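PDB 7RAG: germination-specific N-acetylmuramoyl-L-alanine amidase, Autolysin from Clostridioides difficile, which probably hydrolyses the amide bond between N-acetylmuramic acid and L-alanine in peptidoglycan as a zinc-dependent amidase, and is bound here to the lipoprotein GerS. Local coordinates for residues B[137-142]-B[203-208]; B[145-150]-B[198-203]. One frame throughout, in Å; residues are numbered along the deposited sequence.

Contact 1: residues B[137-142]-B[203-208]; sequences KCIQEE and IGIQKY
Gly204, without a side chain, lies directly against the Ile139 backbone, its CA 4.1 Å from Ile139 CA. Here helix 191-211 meets helix 130-147 in an oblique crossing, the axes of the two short segments approaching to 7.6 Å with 137° between their directions. Three side chains of helix 130-147 pack at the glycine. Cys138 CB sits 3.4 Å from Gly204 O, while Cys138 SG, anti to its own carbonyl carbon, reaches Tyr208 and rests 3.7 Å from Tyr208 CB, near the plane of the ring at its edge. Ile139 brings CG1 to Gly204 CA and CD1 to CG1 of Ile205; Ile139 also packs on Val172 and Ile174 of strand 171-178. Glu142 CG lies 3.4 Å from Gly204 N. The carboxylate of Glu142 belongs to this tight, buried part as well. Its chain bends at chi2 (-48°), and the group lies between Ile203 and Lys207: Glu142 OE1 is 3.1 Å from Ile203 CG2, and Glu142 OE2 is 3.1 Å from Lys207 CE.

Lys207 itself, partly exposed, forms the looser margin. Its side chain and that of Glu142 cross at about a right angle, and the lysine chain bends at chi4, with Lys207 NZ 4.3 Å from Glu142 OE2, too far for an ion pair. Glu142 OE1 instead pairs with Arg145, one turn on in the same helix. Leu89 of the lipoprotein chain packs against Lys207 here. The helices are therefore joined by close packing around a glycine, with Lys207 likely adding a general electrostatic attraction to Glu142 and Arg145 taking the direct ion pair.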
loop_
_atom_site.group_PDB
_atom_site.type_symbol
_atom_site.label_atom_id
_atom_site.label_comp_id
_atom_site.label_asym_id
_atom_site.label_seq_id
_atom_site.Cartn_x
_atom_site.Cartn_y
_atom_site.Cartn_z
ATOM N N LYS B 137 -17.593 -13.266 -12.041
ATOM C CA LYS B 137 -17.660 -11.809 -11.949
ATOM C C LYS B 137 -16.271 -11.209 -11.761
ATOM O O LYS B 137 -15.942 -10.189 -12.376
ATOM C CB LYS B 137 -18.580 -11.387 -10.802
ATOM C CG LYS B 137 -20.068 -11.590 -11.047
ATOM C CD LYS B 137 -20.880 -10.997 -9.896
ATOM C CE LYS B 137 -22.374 -11.100 -10.127
ATOM N NZ LYS B 137 -23.179 -10.319 -9.111
ATOM N N CYS B 138 -15.446 -11.821 -10.907
ATOM C CA CYS B 138 -14.074 -11.332 -10.734
ATOM C C CYS B 138 -13.315 -11.335 -12.058
ATOM O O CYS B 138 -12.657 -10.348 -12.429
ATOM C CB CYS B 138 -13.327 -12.181 -9.703
ATOM S SG CYS B 138 -13.888 -11.961 -8.006
ATOM N N ILE B 139 -13.421 -12.434 -12.800
ATOM C CA ILE B 139 -12.693 -12.528 -14.056
ATOM C C ILE B 139 -13.257 -11.550 -15.084
ATOM O O ILE B 139 -12.502 -10.917 -15.823
ATOM C CB ILE B 139 -12.701 -13.976 -14.557
ATOM C CG1 ILE B 139 -11.843 -14.814 -13.625
ATOM C CG2 ILE B 139 -12.235 -14.032 -15.981
ATOM C CD1 ILE B 139 -12.096 -16.275 -13.738
ATOM N N GLN B 140 -14.581 -11.398 -15.143
ATOM C CA GLN B 140 -15.168 -10.472 -16.110
ATOM C C GLN B 140 -14.768 -9.034 -15.813
ATOM O O GLN B 140 -14.459 -8.267 -16.735
ATOM C CB GLN B 140 -16.689 -10.608 -16.128
ATOM C CG GLN B 140 -17.345 -9.898 -17.294
ATOM C CD GLN B 140 -16.952 -10.473 -18.635
ATOM O OE1 GLN B 140 -16.982 -11.686 -18.831
ATOM N NE2 GLN B 140 -16.577 -9.606 -19.568
ATOM N N GLU B 141 -14.752 -8.652 -14.534
ATOM C CA GLU B 141 -14.268 -7.325 -14.155
ATOM C C GLU B 141 -12.819 -7.109 -14.595
ATOM O O GLU B 141 -12.476 -6.044 -15.123
ATOM C CB GLU B 141 -14.394 -7.132 -12.643
ATOM C CG GLU B 141 -15.649 -6.423 -12.190
ATOM C CD GLU B 141 -16.132 -6.943 -10.846
ATOM O OE1 GLU B 141 -15.314 -7.609 -10.154
ATOM O OE2 GLU B 141 -17.325 -6.710 -10.498
ATOM N N GLU B 142 -11.947 -8.108 -14.385
ATOM C CA GLU B 142 -10.564 -7.939 -14.837
ATOM C C GLU B 142 -10.452 -7.933 -16.359
ATOM O O GLU B 142 -9.616 -7.216 -16.915
ATOM C CB GLU B 142 -9.664 -9.016 -14.254
ATOM C CG GLU B 142 -9.589 -8.961 -12.767
ATOM C CD GLU B 142 -9.329 -7.571 -12.261
ATOM O OE1 GLU B 142 -8.284 -6.997 -12.626
ATOM O OE2 GLU B 142 -10.181 -7.044 -11.505
ATOM N N ILE B 203 -5.470 -12.362 -12.665
ATOM C CA ILE B 203 -5.823 -11.391 -11.638
ATOM C C ILE B 203 -7.233 -11.653 -11.124
ATOM O O ILE B 203 -7.491 -11.555 -9.922
ATOM C CB ILE B 203 -5.646 -9.956 -12.169
ATOM C CG1 ILE B 203 -4.153 -9.643 -12.312
ATOM C CG2 ILE B 203 -6.266 -8.945 -11.234
ATOM C CD1 ILE B 203 -3.360 -9.940 -11.052
ATOM N N GLY B 204 -8.167 -12.004 -12.011
ATOM C CA GLY B 204 -9.515 -12.289 -11.545
ATOM C C GLY B 204 -9.546 -13.437 -10.554
ATOM O O GLY B 204 -10.153 -13.338 -9.484
ATOM N N ILE B 205 -8.859 -14.530 -10.895
ATOM C CA ILE B 205 -8.698 -15.662 -9.987
ATOM C C ILE B 205 -8.119 -15.194 -8.659
ATOM O O ILE B 205 -8.609 -15.551 -7.587
ATOM C CB ILE B 205 -7.805 -16.741 -10.637
ATOM C CG1 ILE B 205 -8.476 -17.369 -11.857
ATOM C CG2 ILE B 205 -7.430 -17.841 -9.645
ATOM C CD1 ILE B 205 -7.561 -18.320 -12.594
ATOM N N GLN B 206 -7.062 -14.388 -8.711
ATOM C CA GLN B 206 -6.386 -13.981 -7.478
ATOM C C GLN B 206 -7.286 -13.129 -6.586
ATOM O O GLN B 206 -7.274 -13.286 -5.362
ATOM C CB GLN B 206 -5.095 -13.239 -7.809
ATOM C CG GLN B 206 -4.022 -14.132 -8.438
ATOM C CD GLN B 206 -3.320 -15.023 -7.430
ATOM O OE1 GLN B 206 -3.956 -15.685 -6.615
ATOM N NE2 GLN B 206 -1.986 -15.029 -7.469
ATOM N N LYS B 207 -8.067 -12.223 -7.171
ATOM C CA LYS B 207 -9.002 -11.436 -6.372
ATOM C C LYS B 207 -10.061 -12.337 -5.740
ATOM O O LYS B 207 -10.321 -12.271 -4.518
ATOM C CB LYS B 207 -9.646 -10.348 -7.234
ATOM C CG LYS B 207 -8.708 -9.197 -7.609
ATOM C CD LYS B 207 -9.463 -8.106 -8.384
ATOM C CE LYS B 207 -8.504 -7.035 -8.947
ATOM N NZ LYS B 207 -7.906 -6.137 -7.921
ATOM N N TYR B 208 -10.664 -13.212 -6.558
ATOM C CA TYR B 208 -11.649 -14.147 -6.031
ATOM C C TYR B 208 -11.080 -14.936 -4.853
ATOM O O TYR B 208 -11.764 -15.150 -3.847
ATOM C CB TYR B 208 -12.128 -15.099 -7.135
ATOM C CG TYR B 208 -12.939 -16.235 -6.582
ATOM C CD1 TYR B 208 -14.274 -16.045 -6.221
ATOM C CD2 TYR B 208 -12.371 -17.484 -6.370
ATOM C CE1 TYR B 208 -15.029 -17.090 -5.683
ATOM C CE2 TYR B 208 -13.116 -18.530 -5.834
ATOM C CZ TYR B 208 -14.439 -18.324 -5.493
ATOM O OH TYR B 208 -15.192 -19.345 -4.958
#

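Contact 2: residues B[145-150]-B[198-203]; sequences RVVDKT and AWAIYI. With EDO (1,2-ethanediol), chain D.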
loop_
_atom_site.group_PDB
_atom_site.type_symbol
_atom_site.label_atom_id
_atom_site.label_comp_id
_atom_site.label_asym_id
_atom_site.label_seq_id
_atom_site.Cartn_x
_atom_site.Cartn_y
_atom_site.Cartn_z
ATOM N N ARG B 145 -11.298 -4.393 -17.202
ATOM C CA ARG B 145 -10.361 -3.345 -16.791
ATOM C C ARG B 145 -9.043 -3.453 -17.533
ATOM O O ARG B 145 -8.463 -2.436 -17.920
ATOM C CB ARG B 145 -10.104 -3.395 -15.287
ATOM C CG ARG B 145 -9.075 -2.377 -14.807
ATOM C CD ARG B 145 -8.680 -2.602 -13.340
ATOM N NE ARG B 145 -8.083 -3.919 -13.108
ATOM C CZ ARG B 145 -6.782 -4.190 -13.235
ATOM N NH1 ARG B 145 -5.932 -3.243 -13.586
ATOM N NH2 ARG B 145 -6.318 -5.407 -13.010
ATOM N N VAL B 146 -8.554 -4.674 -17.736
ATOM C CA VAL B 146 -7.237 -4.895 -18.313
ATOM C C VAL B 146 -7.290 -4.930 -19.833
ATOM O O VAL B 146 -6.439 -4.342 -20.500
ATOM C CB VAL B 146 -6.651 -6.202 -17.740
ATOM C CG1 VAL B 146 -5.344 -6.528 -18.409
ATOM C CG2 VAL B 146 -6.479 -6.091 -16.233
ATOM N N VAL B 147 -8.263 -5.618 -20.414
ATOM C CA VAL B 147 -8.212 -5.881 -21.846
ATOM C C VAL B 147 -8.960 -4.822 -22.645
ATOM O O VAL B 147 -8.498 -4.388 -23.702
ATOM C CB VAL B 147 -8.763 -7.291 -22.126
ATOM C CG1 VAL B 147 -9.070 -7.453 -23.605
ATOM C CG2 VAL B 147 -7.772 -8.347 -21.641
ATOM N N ASP B 148 -10.136 -4.405 -22.196
ATOM C CA ASP B 148 -10.957 -3.533 -23.025
ATOM C C ASP B 148 -11.983 -2.843 -22.122
ATOM O O ASP B 148 -12.986 -3.458 -21.745
ATOM C CB ASP B 148 -11.616 -4.356 -24.118
ATOM C CG ASP B 148 -12.545 -3.555 -24.980
ATOM O OD1 ASP B 148 -12.451 -2.309 -24.961
ATOM O OD2 ASP B 148 -13.365 -4.183 -25.685
ATOM N N LYS B 149 -11.744 -1.564 -21.816
ATOM C CA LYS B 149 -12.686 -0.854 -20.962
ATOM C C LYS B 149 -14.015 -0.630 -21.658
ATOM O O LYS B 149 -15.015 -0.348 -20.989
ATOM C CB LYS B 149 -12.092 0.473 -20.511
ATOM C CG LYS B 149 -10.970 0.304 -19.515
ATOM C CD LYS B 149 -10.368 1.644 -19.129
ATOM C CE LYS B 149 -9.216 1.439 -18.158
ATOM N NZ LYS B 149 -9.656 0.605 -17.021
ATOM N N THR B 150 -14.038 -0.762 -22.984
ATOM C CA THR B 150 -15.270 -0.644 -23.751
ATOM C C THR B 150 -16.259 -1.748 -23.402
ATOM O O THR B 150 -17.473 -1.540 -23.490
ATOM C CB THR B 150 -14.929 -0.687 -25.241
ATOM O OG1 THR B 150 -15.421 0.479 -25.885
ATOM C CG2 THR B 150 -15.502 -1.926 -25.916
ATOM N N ALA B 198 -4.460 -13.591 -20.490
ATOM C CA ALA B 198 -4.057 -14.477 -19.410
ATOM C C ALA B 198 -3.857 -13.689 -18.124
ATOM O O ALA B 198 -4.300 -14.114 -17.056
ATOM C CB ALA B 198 -2.791 -15.239 -19.794
ATOM N N TRP B 199 -3.218 -12.524 -18.220
ATOM C CA TRP B 199 -3.044 -11.657 -17.065
ATOM C C TRP B 199 -4.385 -11.270 -16.445
ATOM O O TRP B 199 -4.554 -11.328 -15.217
ATOM C CB TRP B 199 -2.273 -10.407 -17.471
ATOM C CG TRP B 199 -2.092 -9.507 -16.340
ATOM C CD1 TRP B 199 -2.782 -8.359 -16.086
ATOM C CD2 TRP B 199 -1.198 -9.696 -15.242
ATOM N NE1 TRP B 199 -2.356 -7.814 -14.907
ATOM C CE2 TRP B 199 -1.383 -8.616 -14.368
ATOM C CE3 TRP B 199 -0.248 -10.671 -14.922
ATOM C CZ2 TRP B 199 -0.657 -8.482 -13.194
ATOM C CZ3 TRP B 199 0.473 -10.537 -13.761
ATOM C CH2 TRP B 199 0.266 -9.452 -12.908
ATOM N N ALA B 200 -5.358 -10.885 -17.273
ATOM C CA ALA B 200 -6.664 -10.521 -16.727
ATOM C C ALA B 200 -7.301 -11.701 -15.986
ATOM O O ALA B 200 -7.814 -11.547 -14.869
ATOM C CB ALA B 200 -7.579 -10.014 -17.839
ATOM N N ILE B 201 -7.252 -12.897 -16.583
ATOM C CA ILE B 201 -7.867 -14.057 -15.940
ATOM C C ILE B 201 -7.152 -14.382 -14.636
ATOM O O ILE B 201 -7.786 -14.705 -13.614
ATOM C CB ILE B 201 -7.879 -15.275 -16.878
ATOM C CG1 ILE B 201 -8.475 -14.902 -18.241
ATOM C CG2 ILE B 201 -8.666 -16.409 -16.201
ATOM C CD1 ILE B 201 -8.564 -16.059 -19.233
ATOM N N TYR B 202 -5.824 -14.318 -14.654
ATOM C CA TYR B 202 -5.031 -14.621 -13.472
ATOM C C TYR B 202 -5.353 -13.653 -12.344
ATOM O O TYR B 202 -5.536 -14.067 -11.189
ATOM C CB TYR B 202 -3.551 -14.577 -13.850
ATOM C CG TYR B 202 -2.569 -14.422 -12.718
ATOM C CD1 TYR B 202 -2.323 -15.464 -11.821
ATOM C CD2 TYR B 202 -1.848 -13.240 -12.569
ATOM C CE1 TYR B 202 -1.401 -15.321 -10.794
ATOM C CE2 TYR B 202 -0.935 -13.077 -11.545
ATOM C CZ TYR B 202 -0.713 -14.123 -10.664
ATOM O OH TYR B 202 0.204 -13.949 -9.660
ATOM N N ILE B 203 -5.470 -12.362 -12.665
ATOM C CA ILE B 203 -5.823 -11.391 -11.638
ATOM C C ILE B 203 -7.233 -11.653 -11.124
ATOM O O ILE B 203 -7.491 -11.555 -9.922
ATOM C CB ILE B 203 -5.646 -9.956 -12.169
ATOM C CG1 ILE B 203 -4.153 -9.643 -12.312
ATOM C CG2 ILE B 203 -6.266 -8.945 -11.234
ATOM C CD1 ILE B 203 -3.360 -9.940 -11.052
HETATM C C1 EDO D . 4.568 -14.061 -11.779
HETATM O O1 EDO D . 4.735 -13.542 -10.442
HETATM C C2 EDO D . 3.112 -13.923 -12.151
HETATM O O2 EDO D . 2.519 -13.109 -11.114
#
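The C-terminal turn of helix 130-147, which widens into a pi-type turn at 145-147, packs on helix 191-211 through small apolar groups. Val146 is central: its CB lies 3.9 Å from Ala200 CB, and its CG1, anti to the backbone N (chi1 175°), continues past the alanine to Trp199. Val146 CG1 meets Trp199 CD1 at 3.9 Å, in the plane of the indole at its edge, and the two side chains cross at about a right angle. Val147 adds a lighter touch, its CG2 standing 4.2 Å from Ala200 CB.

The same two helices lie next to each other against the mixed sheet of the Amidase_3 fold, and at this end the two helices together meet the lipoprotein. Asp85 of the lipoprotein chain takes a hydrogen bond from Trp199 NE1 through OD2 and a salt bridge from Arg145 NH1 through OD1, tying both helices to one carboxylate. Arg145 bends at chi3 (60°), and its guanidinium has Val146 CG2 3.3 Å above one face, toward the rim; Ile203 CG2 lies at the edge of the guanidinium, near its plane, beside NH2, which pairs with Glu142. One face of the Trp199 indole carries Ile203 CG1, 3.5 Å above the plane and toward the rim.

Beyond Val147 the helix gives way to an Asx turn, in which Thr150 N donates to Asp148 OD1 over 3.0 Å from above the carboxylate plane. On another side of helix 191-211, Tyr202 OH hydrogen-bonds to Ser59 and, at 2.9 Å, to O2 of an ethanediol probably left from the crystallisation liquor.

Overall arrangement
Contacts 1 and 2 are successive stations along one seam between helix 130-147 and helix 191-211, their centres 9 Å apart. Because the helices run in obliquely opposed directions, going forward on the first means going back on the second, and 145-150 with 198-203 falls within the span of chain bounded by contact 1. Ile203 belongs to both, and Glu142 CB touches Ala200 O at 3.2 Å where they join. The Glu142-Arg145 salt bridge also links them. Both lie away from the zinc site of His25, Glu41 and His109, on the side of the enzyme where the lipoprotein binds; its Val87 packs on the shared Ile203.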